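Local coordinates for protein isomaltose glucohydrolase (Kribbella flavida, PDB 5Z3E) that hydrolyses the alpha-1,6-glucosidic linkage of isomaltose from its non-reducing end, releasing beta-D-glucose and D-glucose, in the intracellular breakdown of a starch-derived cyclic tetrasaccharide, at residues G301-A306 with P358-H363; S262-S267 with A290-D295. The protein carries 1 engineered substitution. All coordinates share one frame; numbering follows the deposited sequence.

Contact 1: residues G301-A306 with P358-H363; sequences GVHRFA and PHHLLH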
ATOM      1  N   GLY A 301       6.284  12.328  12.304  1.00 10.69           N
ATOM      2  CA  GLY A 301       5.634  12.478  11.010  1.00 10.43           C
ATOM      3  C   GLY A 301       6.593  12.180   9.874  1.00 10.42           C
ATOM      4  O   GLY A 301       7.626  12.847   9.743  1.00 11.41           O
ATOM      5  N   VAL A 302       6.290  11.166   9.054  1.00  9.75           N
ATOM      6  CA  VAL A 302       7.233  10.674   8.082  1.00  9.96           C
ATOM      7  C   VAL A 302       6.977  11.265   6.685  1.00  9.82           C
ATOM      8  O   VAL A 302       5.865  11.163   6.133  1.00 10.50           O
ATOM      9  CB  VAL A 302       7.212   9.124   8.036  1.00  9.63           C
ATOM     10  CG1 VAL A 302       8.145   8.590   6.974  1.00 10.44           C
ATOM     11  CG2 VAL A 302       7.564   8.534   9.384  1.00 10.49           C
ATOM     12  N   HIS A 303       8.015  11.857   6.103  1.00 10.02           N
ATOM     13  CA  HIS A 303       7.990  12.366   4.748  1.00 10.18           C
ATOM     14  C   HIS A 303       8.142  11.230   3.726  1.00  9.64           C
ATOM     15  O   HIS A 303       8.675  10.159   4.027  1.00 10.05           O
ATOM     16  CB  HIS A 303       9.153  13.348   4.547  1.00 11.39           C
ATOM     17  CG  HIS A 303       9.034  14.616   5.343  1.00 11.64           C
ATOM     18  ND1 HIS A 303       8.072  15.550   5.064  1.00 13.46           N
ATOM     19  CD2 HIS A 303       9.790  15.120   6.335  1.00 13.51           C
ATOM     20  CE1 HIS A 303       8.214  16.580   5.872  1.00 13.94           C
ATOM     21  NE2 HIS A 303       9.258  16.368   6.648  1.00 14.50           N
ATOM     22  N   ARG A 304       7.717  11.497   2.503  1.00 10.12           N
ATOM     23  CA  ARG A 304       7.801  10.493   1.444  1.00 10.00           C
ATOM     24  C   ARG A 304       9.217  10.332   0.910  1.00 10.60           C
ATOM     25  O   ARG A 304       9.737   9.224   0.801  1.00 10.64           O
ATOM     26  CB  ARG A 304       6.827  10.801   0.307  1.00 10.58           C
ATOM     27  CG  ARG A 304       5.385  10.949   0.757  1.00 10.46           C
ATOM     28  CD  ARG A 304       4.376  10.878  -0.349  1.00 10.87           C
ATOM     29  NE  ARG A 304       4.580  11.970  -1.307  1.00 12.61           N
ATOM     30  CZ  ARG A 304       3.909  12.091  -2.453  1.00 13.62           C
ATOM     31  NH1 ARG A 304       2.969  11.212  -2.769  1.00 12.41           N
ATOM     32  NH2 ARG A 304       4.192  13.063  -3.283  1.00 16.87           N
ATOM     33  N   PHE A 305       9.852  11.445   0.509  1.00 11.83           N
ATOM     34  CA  PHE A 305      11.171  11.405  -0.099  1.00 13.54           C
ATOM     35  C   PHE A 305      11.701  12.854  -0.105  1.00 14.20           C
ATOM     36  O   PHE A 305      10.930  13.787  -0.067  1.00 14.93           O
ATOM     37  CB  PHE A 305      11.136  10.811  -1.578  1.00 14.69           C
ATOM     38  CG  PHE A 305      10.096  11.425  -2.499  1.00 16.15           C
ATOM     39  CD1 PHE A 305       8.837  10.918  -2.549  1.00 15.54           C
ATOM     40  CD2 PHE A 305      10.428  12.475  -3.410  1.00 17.66           C
ATOM     41  CE1 PHE A 305       7.886  11.467  -3.351  1.00 18.27           C
ATOM     42  CE2 PHE A 305       9.413  12.993  -4.221  1.00 20.87           C
ATOM     43  CZ  PHE A 305       8.168  12.540  -4.191  1.00 18.48           C
ATOM     44  N   ALA A 306      13.012  13.003  -0.174  1.00 16.16           N
ATOM     45  CA  ALA A 306      13.649  14.323   0.033  1.00 16.91           C
ATOM     46  C   ALA A 306      13.182  15.420  -0.957  1.00 18.45           C
ATOM     47  O   ALA A 306      13.078  16.553  -0.542  1.00 18.64           O
ATOM     48  CB  ALA A 306      15.130  14.181   0.000  1.00 19.61           C
ATOM     49  N   PRO A 358       1.174  19.658   7.334  1.00 17.24           N
ATOM     50  CA  PRO A 358       2.306  20.531   6.984  1.00 19.05           C
ATOM     51  C   PRO A 358       3.124  21.014   8.165  1.00 19.27           C
ATOM     52  O   PRO A 358       3.751  22.068   8.058  1.00 21.35           O
ATOM     53  CB  PRO A 358       1.592  21.675   6.315  1.00 20.80           C
ATOM     54  CG  PRO A 358       0.334  21.859   7.116  1.00 20.92           C
ATOM     55  CD  PRO A 358      -0.096  20.410   7.405  1.00 19.24           C
ATOM     56  N   HIS A 359       3.114  20.313   9.314  1.00 18.98           N
ATOM     57  CA  HIS A 359       3.869  20.796  10.481  1.00 20.32           C
ATOM     58  C   HIS A 359       5.337  20.966  10.142  1.00 19.59           C
ATOM     59  O   HIS A 359       5.969  21.919  10.591  1.00 22.31           O
ATOM     60  CB  HIS A 359       3.744  19.891  11.706  1.00 20.63           C
ATOM     61  CG  HIS A 359       2.358  19.562  12.119  1.00 23.34           C
ATOM     62  ND1 HIS A 359       1.401  20.509  12.234  1.00 30.31           N
ATOM     63  CD2 HIS A 359       1.745  18.390  12.424  1.00 21.83           C
ATOM     64  CE1 HIS A 359       0.252  19.934  12.599  1.00 29.16           C
ATOM     65  NE2 HIS A 359       0.468  18.643  12.717  1.00 23.20           N
ATOM     66  N   HIS A 360       5.885  20.030   9.387  1.00 17.16           N
ATOM     67  CA  HIS A 360       7.192  20.193   8.793  1.00 16.52           C
ATOM     68  C   HIS A 360       7.036  19.969   7.293  1.00 15.90           C
ATOM     69  O   HIS A 360       6.448  18.967   6.886  1.00 16.57           O
ATOM     70  CB  HIS A 360       8.225  19.202   9.366  1.00 17.40           C
ATOM     71  CG  HIS A 360       9.595  19.431   8.845  1.00 17.06           C
ATOM     72  ND1 HIS A 360      10.207  18.616   7.921  1.00 17.63           N
ATOM     73  CD2 HIS A 360      10.467  20.425   9.083  1.00 20.19           C
ATOM     74  CE1 HIS A 360      11.395  19.089   7.606  1.00 18.65           C
ATOM     75  NE2 HIS A 360      11.578  20.200   8.314  1.00 21.22           N
ATOM     76  N   LEU A 361       7.592  20.894   6.495  1.00 17.04           N
ATOM     77  CA  LEU A 361       7.551  20.817   5.035  1.00 17.72           C
ATOM     78  C   LEU A 361       8.964  20.758   4.496  1.00 17.09           C
ATOM     79  O   LEU A 361       9.826  21.568   4.854  1.00 18.52           O
ATOM     80  CB  LEU A 361       6.825  22.040   4.446  1.00 18.20           C
ATOM     81  CG  LEU A 361       5.348  22.165   4.758  1.00 19.08           C
ATOM     82  CD1 LEU A 361       4.796  23.494   4.278  1.00 23.01           C
ATOM     83  CD2 LEU A 361       4.606  21.027   4.088  1.00 18.93           C
ATOM     84  N   LEU A 362       9.225  19.787   3.602  1.00 17.21           N
ATOM     85  CA  LEU A 362      10.524  19.734   2.960  1.00 17.33           C
ATOM     86  C   LEU A 362      10.815  20.897   1.995  1.00 18.62           C
ATOM     87  O   LEU A 362      11.966  21.319   1.860  1.00 21.56           O
ATOM     88  CB  LEU A 362      10.675  18.398   2.202  1.00 16.82           C
ATOM     89  CG  LEU A 362      10.726  17.173   3.108  1.00 16.10           C
ATOM     90  CD1 LEU A 362      10.608  15.928   2.221  1.00 16.19           C
ATOM     91  CD2 LEU A 362      11.976  17.120   3.956  1.00 19.63           C
ATOM     92  N   HIS A 363       9.770  21.353   1.335  1.00 20.80           N
ATOM     93  CA  HIS A 363       9.879  22.414   0.337  1.00 23.30           C
ATOM     94  C   HIS A 363       8.689  23.366   0.449  1.00 24.37           C
ATOM     95  O   HIS A 363       7.783  23.350  -0.364  1.00 27.03           O
ATOM     96  CB  HIS A 363       9.990  21.782  -1.064  1.00 26.61           C
ATOM     97  CG  HIS A 363      11.159  20.882  -1.208  1.00 26.29           C
ATOM     98  ND1 HIS A 363      12.448  21.341  -1.345  1.00 31.26           N
ATOM     99  CD2 HIS A 363      11.262  19.519  -1.176  1.00 26.87           C
ATOM    100  CE1 HIS A 363      13.289  20.331  -1.385  1.00 31.83           C
ATOM    101  NE2 HIS A 363      12.590  19.201  -1.273  1.00 27.95           N
TER
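H303 and H360 join their imidazoles through one hydrogen bond, NE2 of H303 lying 2.8 Å from ND1 of H360. Each nitrogen meets the other ring at its rim, and with the planes turned 61° apart neither ring covers the other. H360 extends its ring to H303 with CG anti to the backbone N (chi1 -175°). A second bond closes the far end of the contact, where H363 NE2 donates to A306 O at 2.8 Å, nearly in its own ring plane and onto a lone pair of the carbonyl. These bonds pin the loop after strand 356-357 against the chain leaving the two-stranded hairpin of 297-298 and 301-302, in the (alpha/alpha)6 barrel of glycoside hydrolase family 15. Between these two bonds L362 packs on H303: its CG sits over the centre of the imidazole, 3.6 Å from the centroid, in a CH-pi contact. CD1 of L362 comes 3.2 Å from F305 O, and CD2 of L362 lies beside CD2 and NE2 of H303. With an alanine replacing this histidine, the bond to H360 ND1 would probably be lost and L362 CG left with no ring to rest on. The ring of F305, which meets that of W197, lies about 5 Å, side chain to side chain, from D195, the predicted proton acceptor.

Contact 2: residues S262-S267 with A290-D295; sequences SAVDGS and AAVAKD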
ATOM      1  N   SER A 262      20.845   5.834  -4.108  1.00  8.23           N
ATOM      2  CA  SER A 262      21.397   5.815  -2.762  1.00  8.55           C
ATOM      3  C   SER A 262      20.406   6.244  -1.680  1.00  9.02           C
ATOM      4  O   SER A 262      20.642   5.959  -0.505  1.00 10.80           O
ATOM      5  CB  SER A 262      22.646   6.700  -2.688  1.00  9.50           C
ATOM      6  OG  SER A 262      22.358   8.045  -2.997  1.00  9.48           O
ATOM      7  N   ALA A 263      19.363   6.956  -2.034  1.00  9.35           N
ATOM      8  CA  ALA A 263      18.453   7.554  -1.051  1.00 10.40           C
ATOM      9  C   ALA A 263      17.379   6.586  -0.618  1.00  8.62           C
ATOM     10  O   ALA A 263      17.110   5.596  -1.287  1.00  9.13           O
ATOM     11  CB  ALA A 263      17.839   8.788  -1.603  1.00 16.07           C
ATOM     12  N   VAL A 264      16.735   6.920   0.494  1.00  8.83           N
ATOM     13  CA  VAL A 264      15.579   6.174   0.966  1.00  8.59           C
ATOM     14  C   VAL A 264      14.277   6.861   0.588  1.00  8.44           C
ATOM     15  O   VAL A 264      14.227   8.003   0.170  1.00  9.92           O
ATOM     16  CB  VAL A 264      15.646   5.874   2.481  1.00  9.80           C
ATOM     17  CG1 VAL A 264      16.817   4.975   2.792  1.00 11.60           C
ATOM     18  CG2 VAL A 264      15.648   7.124   3.351  1.00 10.75           C
ATOM     19  N   ASP A 265      13.188   6.116   0.735  1.00  8.83           N
ATOM     20  CA  ASP A 265      11.811   6.572   0.549  1.00  8.96           C
ATOM     21  C   ASP A 265      11.040   6.081   1.767  1.00  8.64           C
ATOM     22  O   ASP A 265      11.318   4.998   2.293  1.00  9.10           O
ATOM     23  CB  ASP A 265      11.231   6.011  -0.757  1.00  9.59           C
ATOM     24  CG  ASP A 265       9.856   6.542  -1.109  1.00  8.98           C
ATOM     25  OD1 ASP A 265       8.857   6.019  -0.540  1.00  9.31           O
ATOM     26  OD2 ASP A 265       9.758   7.464  -1.942  1.00 10.30           O
ATOM     27  N   GLY A 266      10.043   6.848   2.203  1.00  8.96           N
ATOM     28  CA  GLY A 266       9.282   6.479   3.364  1.00  9.72           C
ATOM     29  C   GLY A 266       8.442   5.215   3.209  1.00  9.13           C
ATOM     30  O   GLY A 266       8.006   4.641   4.195  1.00  9.89           O
ATOM     31  N   SER A 267       8.219   4.768   1.971  1.00  8.48           N
ATOM     32  CA  SER A 267       7.522   3.510   1.732  1.00  8.68           C
ATOM     33  C   SER A 267       8.369   2.280   2.023  1.00  8.26           C
ATOM     34  O   SER A 267       7.834   1.174   2.121  1.00  8.80           O
ATOM     35  CB  SER A 267       7.020   3.450   0.293  1.00  8.69           C
ATOM     36  OG  SER A 267       8.085   3.419  -0.638  1.00  8.73           O
ATOM     37  N   ALA A 290      16.169   2.681  10.524  1.00  9.14           N
ATOM     38  CA  ALA A 290      16.996   3.772  11.035  1.00 10.30           C
ATOM     39  C   ALA A 290      17.204   4.855  10.004  1.00  9.79           C
ATOM     40  O   ALA A 290      17.205   6.053  10.341  1.00 10.55           O
ATOM     41  CB  ALA A 290      18.345   3.218  11.533  1.00 11.61           C
ATOM     42  N   ALA A 291      17.405   4.470   8.746  1.00  9.28           N
ATOM     43  CA  ALA A 291      17.631   5.450   7.679  1.00  9.66           C
ATOM     44  C   ALA A 291      16.386   6.262   7.404  1.00  9.46           C
ATOM     45  O   ALA A 291      16.442   7.478   7.209  1.00 10.21           O
ATOM     46  CB  ALA A 291      18.124   4.759   6.442  1.00 10.64           C
ATOM     47  N   VAL A 292      15.231   5.600   7.357  1.00  9.52           N
ATOM     48  CA  VAL A 292      13.984   6.319   7.182  1.00  9.94           C
ATOM     49  C   VAL A 292      13.766   7.277   8.350  1.00 10.36           C
ATOM     50  O   VAL A 292      13.370   8.438   8.172  1.00 11.50           O
ATOM     51  CB  VAL A 292      12.811   5.338   6.997  1.00 10.61           C
ATOM     52  CG1 VAL A 292      11.474   6.064   7.060  1.00 11.80           C
ATOM     53  CG2 VAL A 292      12.964   4.588   5.676  1.00 11.00           C
ATOM     54  N   ALA A 293      14.012   6.799   9.579  1.00 10.77           N
ATOM     55  CA  ALA A 293      13.814   7.658  10.743  1.00 12.24           C
ATOM     56  C   ALA A 293      14.708   8.896  10.656  1.00 12.53           C
ATOM     57  O   ALA A 293      14.260  10.020  10.869  1.00 14.76           O
ATOM     58  CB  ALA A 293      14.071   6.866  11.996  1.00 14.16           C
ATOM     59  N   LYS A 294      15.982   8.679  10.353  1.00 11.75           N
ATOM     60  CA  LYS A 294      16.924   9.780  10.314  1.00 12.22           C
ATOM     61  C   LYS A 294      16.639  10.752   9.176  1.00 12.29           C
ATOM     62  O   LYS A 294      16.695  11.981   9.352  1.00 13.52           O
ATOM     63  CB  LYS A 294      18.349   9.241  10.175  1.00 15.56           C
ATOM     64  CG  LYS A 294      19.398  10.324  10.148  1.00 19.19           C
ATOM     65  CD  LYS A 294      20.778   9.807  10.229  1.00 31.76           C
ATOM     66  CE  LYS A 294      21.705  11.034  10.530  1.00 44.94           C
ATOM     67  NZ  LYS A 294      23.038  10.819   9.942  1.00 84.85           N
ATOM     68  N   ASP A 295      16.360  10.234   7.983  1.00 10.78           N
ATOM     69  CA  ASP A 295      16.268  11.073   6.800  1.00 10.69           C
ATOM     70  C   ASP A 295      14.895  11.677   6.581  1.00 10.24           C
ATOM     71  O   ASP A 295      14.788  12.711   5.939  1.00 11.46           O
ATOM     72  CB  ASP A 295      16.691  10.313   5.560  1.00 11.38           C
ATOM     73  CG  ASP A 295      18.150   9.900   5.565  1.00 15.03           C
ATOM     74  OD1 ASP A 295      18.893  10.271   6.491  1.00 19.71           O
ATOM     75  OD2 ASP A 295      18.543   9.170   4.649  1.00 16.79           O
TER
HETATM   76  O   HOH W   1      17.941   9.232   2.007  1.00 16.24           O
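V264 points into the side of helix 283-296 and divides its two methyl groups between neighbouring parts of that surface. CG1 meets the methyl of A291, 3.9 Å from its CB, while CG2 turns toward the next helical turn and lies 3.8 Å from D295 OD2. That division follows from a chi1 of -64°, which sets CG1 anti to the carbonyl carbon and CG2 between the backbone N and that carbon. On the buried side V292 continues the packing: its CG2 lies 3.8 Å from D265 O, and its CG1 lies against the CA of G266, the pair whose CA atoms come nearest across the contact. The arrangement is a loop laid against a helix, here the irregular chain after strand 254-255 resting on the helix that follows it. Toward solvent the fit is looser and a water takes over from direct contact. It accepts from V264 N at 3.0 Å and donates to D295 OD2 at 2.7 Å, so the exposed carboxylate is tied to the loop backbone through one molecule. D265 points away from the helix and forms an Asx turn, its OD1 accepting from S267 N at 2.9 Å and also from S267 OG, which approaches from above the carboxylate plane. OD2 of D265 makes a salt bridge to K257 and accepts from W197 NE1, and the side chain lies about 5 Å from that of D195, the predicted proton acceptor.

Overall arrangement
Followed from the N terminus, the two contacts come in series. Contact 2 closes first, folding the loop after strand 254-255 onto helix 283-296. The second strand of the short hairpin, 301-302, begins contact 1, which closes a longer, partly helical excursion when the loop before helix 367-374 returns. Neither loop contains the other, and they do not cross. Their centres lie about 12 Å apart, and the segments touch directly: R304 O is 2.8 Å from G266 N, a probable hydrogen bond, and V302 packs on V292. Loop 262-267, helix 283-296, the hairpin and loop 358-363 are thereby linked, and the touching D265 and F305 lie near the predicted proton acceptor.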